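FMN reductase [NAD(P)H] (Bacillus subtilis, PDB 1ZCH) transfers electrons from NADH or NADPH to FMN, and also reduces nitroaromatic compounds, quinones, chromates and azo dyes. Local coordinates at residues R85-L90 with F96-T101; G43-V48 with V107-V112; K172-P177 with S205-K210; Q178-H183 with T194-A199. All coordinates share one frame; numbering follows the deposited sequence. Where two conformers were deposited one is given.

Interaction 1: residues R85-L90 with F96-T101; sequences RAKIAL and FKMEIT
Leu90 and Met98 carry most of this contact, their side chains crossing at about a right angle. The CD2 branch of Leu90 presses on the root of the methionine, 3.5 Å from Met98 CA, tighter than usual for two carbons, and 3.6 Å from Met98 CB. Beyond that point the thioether reaches back along helix 84-94. With CG anti to the backbone N (chi1 180°) and CE turned only at the last torsion (chi3 71°), the sulfur lies over the preceding helical turn. There Met98 SD is 3.9 Å from Ala86 CB, and Met98 CE stands equally far from Lys87 CB.

At the other end of the contact the backbone takes over. Phe96 N donates to Leu90 O across 2.8 Å with an N-H...O angle of 162°. This closes the turn where the chain leaves the helix. The phenyl ring itself swings off, and Phe96 packs on Glu229 of the second subunit.

Further out, the lysines have partners of their own: Lys97 NZ bridges to Glu99 OE2 at 2.7 Å, and Lys87 NZ pairs with Glu91. Met98 is also touched by Tyr154. The chemistry thus divides: one backbone bond fixes the direction of the returning chain, while apolar packing seals it to the helix without any side-chain charge being buried between them.

Interaction 2: residues G43-V48 with V107-V112; sequences GQQVTV and VLVGAV
Packing is what joins Gln45 to Val109 and Gly110, for no hydrogen bond links the two segments. The amide end of Gln45 lies beside one methyl of the valine, with Val109 CG1 3.7 Å from Gln45 NE2 and 3.9 Å from Gln45 CD. Two torsions bring it there: CG stands anti to the carbonyl carbon (chi1 -77°), and the chain then bends sharply at chi2 (89°), folding the amide alongside the helix. Next to this, backbone meets backbone. Gly110 has no side chain, and the helix comes close enough for its CA to sit 4.1 Å from Gln45 O and 5.5 Å from Gln45 CA.

In the nitroreductase fold to which this belongs, helix 104-127 packs on the central antiparallel sheet, and Gln45 leads into the edge strand 46-51. Val46 rests on Ala114 and Ala117 further along the same helix. At Val48 the sheet continues into the second subunit through parallel strand pairing, while Ala111 packs against Ala111 of that subunit.

The polar contacts of the buried amide are made elsewhere. Gln45 NE2 donates to Asp113 OD2, one helical turn beyond Val109, and weakly to Ser40 O; Gln45 OE1 bonds to Tyr228 OH of the second subunit. These bonds fix which way round the amide is turned. Its oxygen, Gln45 OE1, also lies 3.2 Å from Gly43 CA. Val112, at the far end of 107-112, touches a bound FMN, and the Val109 side chain stands about 7 Å from one.

Interaction 3: residues K172-P177 with S205-K210; sequences KKPRLP and SEYMNK. With FMN (flavin mononucleotide), chain D.
Pro174 stands its CD-CG edge on one face of the Tyr207 ring. Its CD is 3.4 Å from the ring centroid and only 6° off the ring normal, a CH-pi contact placed almost exactly over the middle of the face. Pro174 CG follows alongside, 3.7 Å from Tyr207 CG. The tyrosine reaches across from helix 190-212 with its ring carbon anti to the backbone N (chi1 170°). Lys173 runs at about a right angle to this side chain, its CG brushing Tyr207 CE2 at 4.1 Å before the chain heads away from the helix.

That divergence takes it to the cofactor. Extended except for a bend at chi3, Lys173 places its NZ 2.7 Å from FMN O4', with a longer, weak bond to FMN O5'. Arg175 comes to the phosphate with the edge of its guanidinium: NH2 at 2.7 Å and NH1 at 3.0 Å both donate to FMN O1P, so a single oxygen is gripped by two N-H groups near the guanidinium plane. The same group is also held by the second subunit: Arg175 NE bonds to Gln35 O and Arg175 NH2 to Ala37 O of that chain.

Tyr207 thus packs on the proline between the two basic residues, whose side chains hold the ribityl and phosphate groups. This is the phosphate end of an FMN site at the subunit interface, characteristic of the dimeric nitroreductase family.

Interaction 4: residues Q178-H183 with T194-A199; sequences QEAVNH and TSHIQA
The short helix 178-181, which follows the FMN-binding loop, packs here against the long helix 190-212 through a single histidine. His196 is the projecting side chain. Its CB meets Ala180 CB at 3.7 Å, and from there the ring leans along the short helix until His196 NE2 is 3.6 Å from Glu179 CB. CG lies anti to the carbonyl carbon (chi1 -75°), which carries the imidazole toward the short helix with one face turned to the Ala180 backbone: Ala180 N sits 4.3 Å above the ring plane, offset toward the rim. The Glu179 carboxylate stays apart, its OE1 4.9 Å from His196 ND1; at that separation it could modestly favour a protonated ring.

Hydrogen bonds within 178-183 hold the receiving surface in shape. Gln178 O accepts from both Val181 N, at 3.1 Å, and Asn182 N, at 2.8 Å. His183 folds back so that its NE2 donates to Ala180 O across 2.9 Å; the oxygen is near the imidazole plane, but the donor stands well above the carbonyl plane (74°).

Pro177 and Leu188 also touch His196, and Tyr187 meets the His183 ring edge-to-face. Beyond the short helix, strand 182-184 joins the sheet of the second subunit in parallel fashion, with Asn182 ND2 bonded to Val48 O and Thr50 OG1 of that chain, while Thr194 on helix 190-212 packs on its Ile88.

From the N terminus, interaction 2 opens first, at 43-48. Before helix 104-127 closes that loop at 107-112, interaction 1 makes its own short closure between 85-90 and 96-101. The two touch: Arg85 NH1 is 2.7 Å from Thr47 OG1, tying helix 84-94 to edge strand 46-51. Interaction 3 then opens at 172-177 and closes at 205-210, enclosing the smaller loop of interaction 4. These two share helix 190-212 and meet where Leu176 packs on Val181. The pairs follow in series and nothing crosses; the centres of interactions 1 and 3 are about 46 Å apart. All four touch the second subunit.

Interaction 1: residues R85-L90 with F96-T101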
# COMPACT_ATOMS: atom_id res chain seq x y z
N ARG A 85 6.15 -15.36 8.72
CA ARG A 85 7.57 -15.24 9.01
C ARG A 85 7.71 -14.66 10.43
O ARG A 85 8.64 -15.00 11.15
CB ARG A 85 8.28 -14.34 7.99
CG ARG A 85 8.53 -15.03 6.64
CD ARG A 85 9.40 -14.16 5.73
NE ARG A 85 8.69 -12.94 5.36
CZ ARG A 85 7.95 -12.80 4.27
NH1 ARG A 85 7.83 -13.81 3.42
NH2 ARG A 85 7.30 -11.67 4.05
N ALA A 86 6.78 -13.80 10.81
CA ALA A 86 6.80 -13.22 12.16
C ALA A 86 6.48 -14.33 13.16
O ALA A 86 7.05 -14.39 14.25
CB ALA A 86 5.76 -12.10 12.28
N LYS A 87 5.56 -15.21 12.79
CA LYS A 87 5.20 -16.32 13.67
C LYS A 87 6.43 -17.17 13.93
O LYS A 87 6.70 -17.56 15.07
CB LYS A 87 4.11 -17.19 13.03
CG LYS A 87 3.68 -18.35 13.92
CD LYS A 87 2.95 -19.41 13.13
CE LYS A 87 3.74 -20.70 13.07
NZ LYS A 87 3.88 -21.33 14.42
N ILE A 88 7.18 -17.47 12.87
CA ILE A 88 8.39 -18.27 13.00
C ILE A 88 9.38 -17.58 13.92
O ILE A 88 9.98 -18.20 14.81
CB ILE A 88 9.05 -18.49 11.63
CG1 ILE A 88 8.15 -19.37 10.75
CG2 ILE A 88 10.44 -19.11 11.80
CD1 ILE A 88 8.60 -19.49 9.31
N ALA A 89 9.55 -16.27 13.71
CA ALA A 89 10.48 -15.49 14.52
C ALA A 89 10.11 -15.49 16.00
O ALA A 89 10.97 -15.71 16.86
CB ALA A 89 10.52 -14.05 14.00
N LEU A 90 8.85 -15.24 16.31
CA LEU A 90 8.42 -15.21 17.71
C LEU A 90 8.28 -16.56 18.38
O LEU A 90 8.92 -16.83 19.40
CB LEU A 90 7.10 -14.45 17.85
CG LEU A 90 7.19 -12.92 17.94
CD1 LEU A 90 7.64 -12.34 16.61
CD2 LEU A 90 5.83 -12.37 18.34
N PHE A 96 8.09 -17.08 22.03
CA PHE A 96 7.24 -15.97 22.46
C PHE A 96 5.88 -16.17 21.79
O PHE A 96 5.80 -16.78 20.72
CB PHE A 96 7.83 -14.64 21.97
CG PHE A 96 8.65 -13.92 23.00
CD1 PHE A 96 9.58 -14.59 23.78
CD2 PHE A 96 8.50 -12.54 23.17
CE1 PHE A 96 10.36 -13.91 24.72
CE2 PHE A 96 9.28 -11.85 24.10
CZ PHE A 96 10.21 -12.54 24.88
N LYS A 97 4.81 -15.68 22.41
CA LYS A 97 3.50 -15.79 21.78
C LYS A 97 3.29 -14.53 20.96
O LYS A 97 3.54 -13.42 21.44
CB LYS A 97 2.40 -15.94 22.83
CG LYS A 97 1.02 -16.13 22.22
CD LYS A 97 -0.04 -16.42 23.27
CE LYS A 97 -1.40 -16.69 22.62
NZ LYS A 97 -1.88 -15.53 21.81
N MET A 98 2.83 -14.68 19.72
CA MET A 98 2.59 -13.53 18.86
C MET A 98 1.20 -12.97 19.17
O MET A 98 0.20 -13.66 19.01
CB MET A 98 2.70 -13.94 17.39
CG MET A 98 2.45 -12.82 16.39
SD MET A 98 2.95 -13.29 14.71
CE MET A 98 1.68 -14.48 14.31
N GLU A 99 1.16 -11.71 19.61
CA GLU A 99 -0.10 -11.07 19.97
C GLU A 99 -0.56 -10.01 18.98
O GLU A 99 -1.73 -9.64 18.97
CB GLU A 99 0.00 -10.43 21.36
CG GLU A 99 0.12 -11.40 22.53
CD GLU A 99 -1.11 -12.28 22.70
OE1 GLU A 99 -2.23 -11.81 22.40
OE2 GLU A 99 -0.96 -13.43 23.15
N ILE A 100 0.35 -9.53 18.14
CA ILE A 100 -0.02 -8.49 17.19
C ILE A 100 -1.16 -8.94 16.28
O ILE A 100 -2.01 -8.14 15.89
CB ILE A 100 1.22 -8.06 16.33
CG1 ILE A 100 0.91 -6.77 15.57
CG2 ILE A 100 1.60 -9.17 15.36
CD1 ILE A 100 0.61 -5.58 16.48
N THR A 101 -1.21 -10.24 15.98
CA THR A 101 -2.26 -10.77 15.12
C THR A 101 -3.63 -10.89 15.79
O THR A 101 -4.60 -11.32 15.17
CB THR A 101 -1.87 -12.14 14.57
OG1 THR A 101 -1.38 -12.96 15.63
CG2 THR A 101 -0.80 -11.99 13.49

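Interaction 2: residues G43-V48 with V107-V112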
# COMPACT_ATOMS: atom_id res chain seq x y z
N GLY A 43 9.72 -5.12 9.10
CA GLY A 43 9.10 -6.42 9.26
C GLY A 43 8.84 -7.13 7.94
O GLY A 43 8.59 -8.34 7.93
N GLN A 44 8.86 -6.38 6.84
CA GLN A 44 8.64 -6.96 5.52
C GLN A 44 7.43 -7.90 5.54
O GLN A 44 7.51 -9.06 5.13
CB GLN A 44 9.92 -7.70 5.08
CG GLN A 44 11.13 -6.75 5.05
CD GLN A 44 12.47 -7.46 5.09
OE1 GLN A 44 12.89 -8.11 4.13
NE2 GLN A 44 13.16 -7.32 6.22
N GLN A 45 6.30 -7.37 6.00
CA GLN A 45 5.07 -8.12 6.13
C GLN A 45 4.28 -8.39 4.85
O GLN A 45 3.05 -8.36 4.84
CB GLN A 45 4.17 -7.43 7.17
CG GLN A 45 4.57 -7.67 8.62
CD GLN A 45 5.58 -6.67 9.19
OE1 GLN A 45 6.12 -6.88 10.27
NE2 GLN A 45 5.80 -5.56 8.48
N VAL A 46 5.00 -8.67 3.76
CA VAL A 46 4.35 -8.96 2.49
C VAL A 46 5.11 -10.08 1.78
O VAL A 46 6.34 -10.17 1.86
CB VAL A 46 4.29 -7.69 1.57
CG1 VAL A 46 5.67 -7.10 1.37
CG2 VAL A 46 3.66 -8.05 0.22
N THR A 47 4.37 -10.96 1.12
CA THR A 47 4.97 -12.06 0.38
C THR A 47 4.41 -11.99 -1.03
O THR A 47 3.23 -11.66 -1.23
CB THR A 47 4.63 -13.42 1.01
OG1 THR A 47 5.39 -13.58 2.22
CG2 THR A 47 4.95 -14.57 0.06
N VAL A 48 5.26 -12.27 -2.01
CA VAL A 48 4.84 -12.24 -3.40
C VAL A 48 4.96 -13.64 -3.99
O VAL A 48 6.04 -14.23 -3.99
CB VAL A 48 5.72 -11.30 -4.24
CG1 VAL A 48 5.22 -11.27 -5.69
CG2 VAL A 48 5.70 -9.89 -3.65
N VAL A 107 -3.58 -6.26 10.69
CA VAL A 107 -4.22 -6.22 9.37
C VAL A 107 -3.81 -4.94 8.65
O VAL A 107 -3.52 -4.96 7.45
CB VAL A 107 -5.76 -6.30 9.50
CG1 VAL A 107 -6.43 -6.04 8.15
CG2 VAL A 107 -6.16 -7.69 10.03
N LEU A 108 -3.79 -3.82 9.36
CA LEU A 108 -3.41 -2.56 8.74
C LEU A 108 -1.94 -2.62 8.34
O LEU A 108 -1.57 -2.18 7.26
CB LEU A 108 -3.64 -1.38 9.69
CG LEU A 108 -5.10 -1.10 10.08
CD1 LEU A 108 -5.15 0.16 10.94
CD2 LEU A 108 -5.96 -0.93 8.83
N VAL A 109 -1.10 -3.16 9.22
CA VAL A 109 0.33 -3.26 8.91
C VAL A 109 0.54 -4.08 7.64
O VAL A 109 1.27 -3.66 6.73
CB VAL A 109 1.12 -3.93 10.07
CG1 VAL A 109 2.55 -4.27 9.61
CG2 VAL A 109 1.17 -3.00 11.27
N GLY A 110 -0.11 -5.23 7.57
CA GLY A 110 0.02 -6.08 6.40
C GLY A 110 -0.51 -5.48 5.11
O GLY A 110 0.12 -5.59 4.06
N ALA A 111 -1.68 -4.85 5.19
CA ALA A 111 -2.30 -4.24 4.02
C ALA A 111 -1.48 -3.07 3.49
O ALA A 111 -1.33 -2.91 2.28
CB ALA A 111 -3.72 -3.78 4.36
N VAL A 112 -0.95 -2.24 4.40
CA VAL A 112 -0.14 -1.11 3.97
C VAL A 112 1.18 -1.59 3.38
O VAL A 112 1.63 -1.07 2.35
CB VAL A 112 0.14 -0.14 5.15
CG1 VAL A 112 1.13 0.95 4.72
CG2 VAL A 112 -1.17 0.50 5.60

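Interaction 3: residues K172-P177 with S205-K210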
# COMPACT_ATOMS: atom_id res chain seq x y z
N LYS A 172 -4.49 7.11 -20.59
CA LYS A 172 -4.62 7.56 -19.21
C LYS A 172 -6.06 7.95 -18.86
O LYS A 172 -6.76 8.57 -19.65
CB LYS A 172 -3.67 8.73 -18.95
CG LYS A 172 -2.20 8.35 -19.05
CD LYS A 172 -1.28 9.55 -18.91
CE LYS A 172 -1.43 10.22 -17.55
NZ LYS A 172 -0.49 11.37 -17.41
N LYS A 173 -6.48 7.57 -17.66
CA LYS A 173 -7.82 7.85 -17.17
C LYS A 173 -7.77 9.04 -16.21
O LYS A 173 -6.96 9.07 -15.29
CB LYS A 173 -8.35 6.61 -16.44
CG LYS A 173 -9.77 6.74 -15.91
CD LYS A 173 -10.14 5.51 -15.09
CE LYS A 173 -9.98 4.23 -15.90
NZ LYS A 173 -10.44 3.03 -15.15
N PRO A 174 -8.64 10.05 -16.43
CA PRO A 174 -8.69 11.25 -15.59
C PRO A 174 -8.79 10.94 -14.10
O PRO A 174 -9.47 10.00 -13.69
CB PRO A 174 -9.93 11.98 -16.10
CG PRO A 174 -10.01 11.56 -17.52
CD PRO A 174 -9.71 10.08 -17.44
N ARG A 175 -8.11 11.75 -13.29
CA ARG A 175 -8.13 11.59 -11.84
C ARG A 175 -8.81 12.80 -11.21
O ARG A 175 -8.96 13.84 -11.86
CB ARG A 175 -6.70 11.49 -11.29
CG ARG A 175 -5.91 10.29 -11.78
CD ARG A 175 -6.53 9.00 -11.30
NE ARG A 175 -5.58 7.88 -11.31
CZ ARG A 175 -5.52 6.94 -12.25
NH1 ARG A 175 -6.36 6.96 -13.28
NH2 ARG A 175 -4.63 5.96 -12.13
N LEU A 176 -9.23 12.66 -9.96
CA LEU A 176 -9.88 13.75 -9.23
C LEU A 176 -8.97 14.97 -9.24
O LEU A 176 -7.74 14.84 -9.31
CB LEU A 176 -10.12 13.33 -7.78
CG LEU A 176 -11.29 12.40 -7.46
CD1 LEU A 176 -11.03 11.68 -6.15
CD2 LEU A 176 -12.58 13.22 -7.39
N PRO A 177 -9.55 16.17 -9.17
CA PRO A 177 -8.72 17.38 -9.16
C PRO A 177 -7.76 17.26 -7.98
O PRO A 177 -8.14 16.77 -6.91
CB PRO A 177 -9.74 18.49 -8.96
CG PRO A 177 -10.93 17.98 -9.70
CD PRO A 177 -10.98 16.52 -9.27
N SER A 205 -17.53 11.80 -17.58
CA SER A 205 -18.54 11.40 -18.55
C SER A 205 -18.06 11.73 -19.95
O SER A 205 -18.19 10.92 -20.87
CB SER A 205 -19.87 12.12 -18.25
OG SER A 205 -19.70 13.53 -18.25
N GLU A 206 -17.49 12.92 -20.12
CA GLU A 206 -16.97 13.35 -21.41
C GLU A 206 -15.87 12.41 -21.87
O GLU A 206 -15.83 11.99 -23.03
CB GLU A 206 -16.42 14.78 -21.32
CG GLU A 206 -17.47 15.83 -21.02
CD GLU A 206 -16.91 17.24 -21.01
OE1 GLU A 206 -16.27 17.63 -22.02
OE2 GLU A 206 -17.11 17.96 -20.01
N TYR A 207 -14.98 12.06 -20.94
CA TYR A 207 -13.87 11.16 -21.24
C TYR A 207 -14.37 9.80 -21.71
O TYR A 207 -13.89 9.26 -22.71
CB TYR A 207 -13.00 10.97 -19.99
CG TYR A 207 -11.97 9.87 -20.13
CD1 TYR A 207 -10.81 10.07 -20.88
CD2 TYR A 207 -12.17 8.63 -19.53
CE1 TYR A 207 -9.88 9.05 -21.04
CE2 TYR A 207 -11.24 7.60 -19.67
CZ TYR A 207 -10.10 7.82 -20.43
OH TYR A 207 -9.17 6.81 -20.58
N MET A 208 -15.33 9.23 -20.98
CA MET A 208 -15.88 7.93 -21.32
C MET A 208 -16.58 7.96 -22.67
O MET A 208 -16.46 7.03 -23.47
CB MET A 208 -16.88 7.48 -20.25
CG MET A 208 -16.23 7.13 -18.92
SD MET A 208 -15.03 5.80 -19.08
CE MET A 208 -16.10 4.36 -19.11
N ASN A 209 -17.31 9.04 -22.93
CA ASN A 209 -18.04 9.20 -24.18
C ASN A 209 -17.10 9.07 -25.38
O ASN A 209 -17.27 8.18 -26.22
CB ASN A 209 -18.74 10.56 -24.21
CG ASN A 209 -19.64 10.72 -25.42
OD1 ASN A 209 -20.26 11.77 -25.61
ND2 ASN A 209 -19.72 9.69 -26.25
N LYS A 210 -16.11 9.95 -25.46
CA LYS A 210 -15.16 9.94 -26.56
C LYS A 210 -14.29 8.69 -26.55
O LYS A 210 -13.78 8.28 -27.60
CB LYS A 210 -14.27 11.18 -26.49
CG LYS A 210 -15.03 12.49 -26.64
CD LYS A 210 -14.09 13.68 -26.66
CE LYS A 210 -14.86 14.98 -26.81
NZ LYS A 210 -13.95 16.16 -26.84
N1 FMN D . -8.71 -3.92 -12.57
C2 FMN D . -9.31 -5.02 -13.06
O2 FMN D . -9.54 -5.16 -14.23
N3 FMN D . -9.69 -6.11 -12.20
C4 FMN D . -9.46 -6.08 -10.82
O4 FMN D . -9.81 -7.02 -10.13
C4A FMN D . -8.79 -4.89 -10.28
N5 FMN D . -8.54 -4.79 -8.93
C5A FMN D . -7.76 -3.74 -8.49
C6 FMN D . -7.34 -3.76 -7.12
C7 FMN D . -6.50 -2.78 -6.60
C7M FMN D . -6.04 -2.88 -5.16
C8 FMN D . -6.06 -1.66 -7.45
C8M FMN D . -5.12 -0.59 -6.95
C9 FMN D . -6.49 -1.60 -8.81
C9A FMN D . -7.33 -2.64 -9.34
N10 FMN D . -7.74 -2.71 -10.76
C10 FMN D . -8.41 -3.80 -11.23
C1' FMN D . -7.36 -1.59 -11.68
C2' FMN D . -8.27 -0.32 -11.49
O2' FMN D . -9.52 -0.56 -12.15
C3' FMN D . -7.52 0.87 -12.10
O3' FMN D . -6.30 1.07 -11.36
C4' FMN D . -8.36 2.17 -12.02
O4' FMN D . -9.55 2.06 -12.81
C5' FMN D . -7.49 3.32 -12.49
O5' FMN D . -7.20 3.18 -14.03
P FMN D . -5.72 3.10 -14.44
O1P FMN D . -5.11 4.41 -14.35
O2P FMN D . -5.67 2.64 -15.82
O3P FMN D . -5.00 2.16 -13.59

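Interaction 4: residues Q178-H183 with T194-A199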
# COMPACT_ATOMS: atom_id res chain seq x y z
N GLN A 178 -6.52 17.71 -8.16
CA GLN A 178 -5.52 17.62 -7.11
C GLN A 178 -5.99 18.18 -5.76
O GLN A 178 -5.72 17.59 -4.71
CB GLN A 178 -4.26 18.36 -7.56
CG GLN A 178 -3.07 18.19 -6.65
CD GLN A 178 -1.81 18.77 -7.26
OE1 GLN A 178 -1.49 18.47 -8.42
NE2 GLN A 178 -1.09 19.58 -6.50
N GLU A 179 -6.72 19.29 -5.80
CA GLU A 179 -7.21 19.93 -4.58
C GLU A 179 -8.18 19.05 -3.78
O GLU A 179 -8.34 19.23 -2.58
CB GLU A 179 -7.91 21.25 -4.92
CG GLU A 179 -7.03 22.27 -5.62
CD GLU A 179 -6.49 21.76 -6.95
OE1 GLU A 179 -7.30 21.28 -7.79
OE2 GLU A 179 -5.26 21.84 -7.16
N ALA A 180 -8.82 18.11 -4.46
CA ALA A 180 -9.78 17.22 -3.82
C ALA A 180 -9.11 16.06 -3.09
O ALA A 180 -9.70 15.45 -2.20
CB ALA A 180 -10.75 16.67 -4.86
N VAL A 181 -7.87 15.77 -3.48
CA VAL A 181 -7.13 14.65 -2.91
C VAL A 181 -5.97 15.05 -1.99
O VAL A 181 -5.67 14.35 -1.02
CB VAL A 181 -6.59 13.74 -4.05
CG1 VAL A 181 -5.70 12.64 -3.48
CG2 VAL A 181 -7.77 13.14 -4.81
N ASN A 182 -5.32 16.16 -2.31
CA ASN A 182 -4.21 16.66 -1.50
C ASN A 182 -4.72 17.92 -0.82
O ASN A 182 -4.96 18.93 -1.48
CB ASN A 182 -3.02 17.01 -2.40
CG ASN A 182 -1.84 17.57 -1.62
OD1 ASN A 182 -1.05 18.35 -2.16
ND2 ASN A 182 -1.70 17.17 -0.36
N HIS A 183 -4.89 17.86 0.50
CA HIS A 183 -5.39 19.00 1.27
C HIS A 183 -4.26 19.66 2.04
O HIS A 183 -3.37 18.98 2.55
CB HIS A 183 -6.48 18.53 2.24
CG HIS A 183 -7.59 17.77 1.59
ND1 HIS A 183 -8.55 17.09 2.31
CD2 HIS A 183 -7.89 17.56 0.28
CE1 HIS A 183 -9.40 16.51 1.47
NE2 HIS A 183 -9.01 16.78 0.24
N THR A 194 -17.30 18.54 -2.39
CA THR A 194 -18.43 18.11 -3.21
C THR A 194 -18.35 18.76 -4.59
O THR A 194 -18.56 18.10 -5.61
CB THR A 194 -19.76 18.48 -2.53
OG1 THR A 194 -19.86 17.79 -1.28
CG2 THR A 194 -20.93 18.08 -3.42
N SER A 195 -18.03 20.06 -4.62
CA SER A 195 -17.92 20.78 -5.89
C SER A 195 -16.87 20.15 -6.80
O SER A 195 -17.08 20.05 -8.01
CB SER A 195 -17.58 22.25 -5.64
OG SER A 195 -18.65 22.90 -4.97
N HIS A 196 -15.74 19.75 -6.23
CA HIS A 196 -14.68 19.12 -7.02
C HIS A 196 -15.15 17.81 -7.62
O HIS A 196 -14.82 17.48 -8.76
CB HIS A 196 -13.44 18.86 -6.16
CG HIS A 196 -12.64 20.08 -5.86
ND1 HIS A 196 -12.11 20.89 -6.84
CD2 HIS A 196 -12.26 20.63 -4.68
CE1 HIS A 196 -11.44 21.89 -6.28
NE2 HIS A 196 -11.52 21.75 -4.97
N ILE A 197 -15.92 17.05 -6.84
CA ILE A 197 -16.43 15.77 -7.31
C ILE A 197 -17.41 15.97 -8.47
O ILE A 197 -17.38 15.23 -9.46
CB ILE A 197 -17.12 14.99 -6.17
CG1 ILE A 197 -16.09 14.61 -5.10
CG2 ILE A 197 -17.79 13.73 -6.72
CD1 ILE A 197 -16.68 13.93 -3.88
N GLN A 198 -18.27 16.97 -8.36
CA GLN A 198 -19.23 17.24 -9.43
C GLN A 198 -18.53 17.69 -10.71
O GLN A 198 -18.95 17.34 -11.81
CB GLN A 198 -20.25 18.30 -8.97
CG GLN A 198 -21.18 17.77 -7.89
CD GLN A 198 -22.14 18.82 -7.36
OE1 GLN A 198 -21.72 19.84 -6.81
NE2 GLN A 198 -23.44 18.57 -7.52
N ALA A 199 -17.45 18.46 -10.57
CA ALA A 199 -16.70 18.91 -11.74
C ALA A 199 -16.01 17.69 -12.36
O ALA A 199 -15.96 17.54 -13.58
CB ALA A 199 -15.66 19.95 -11.33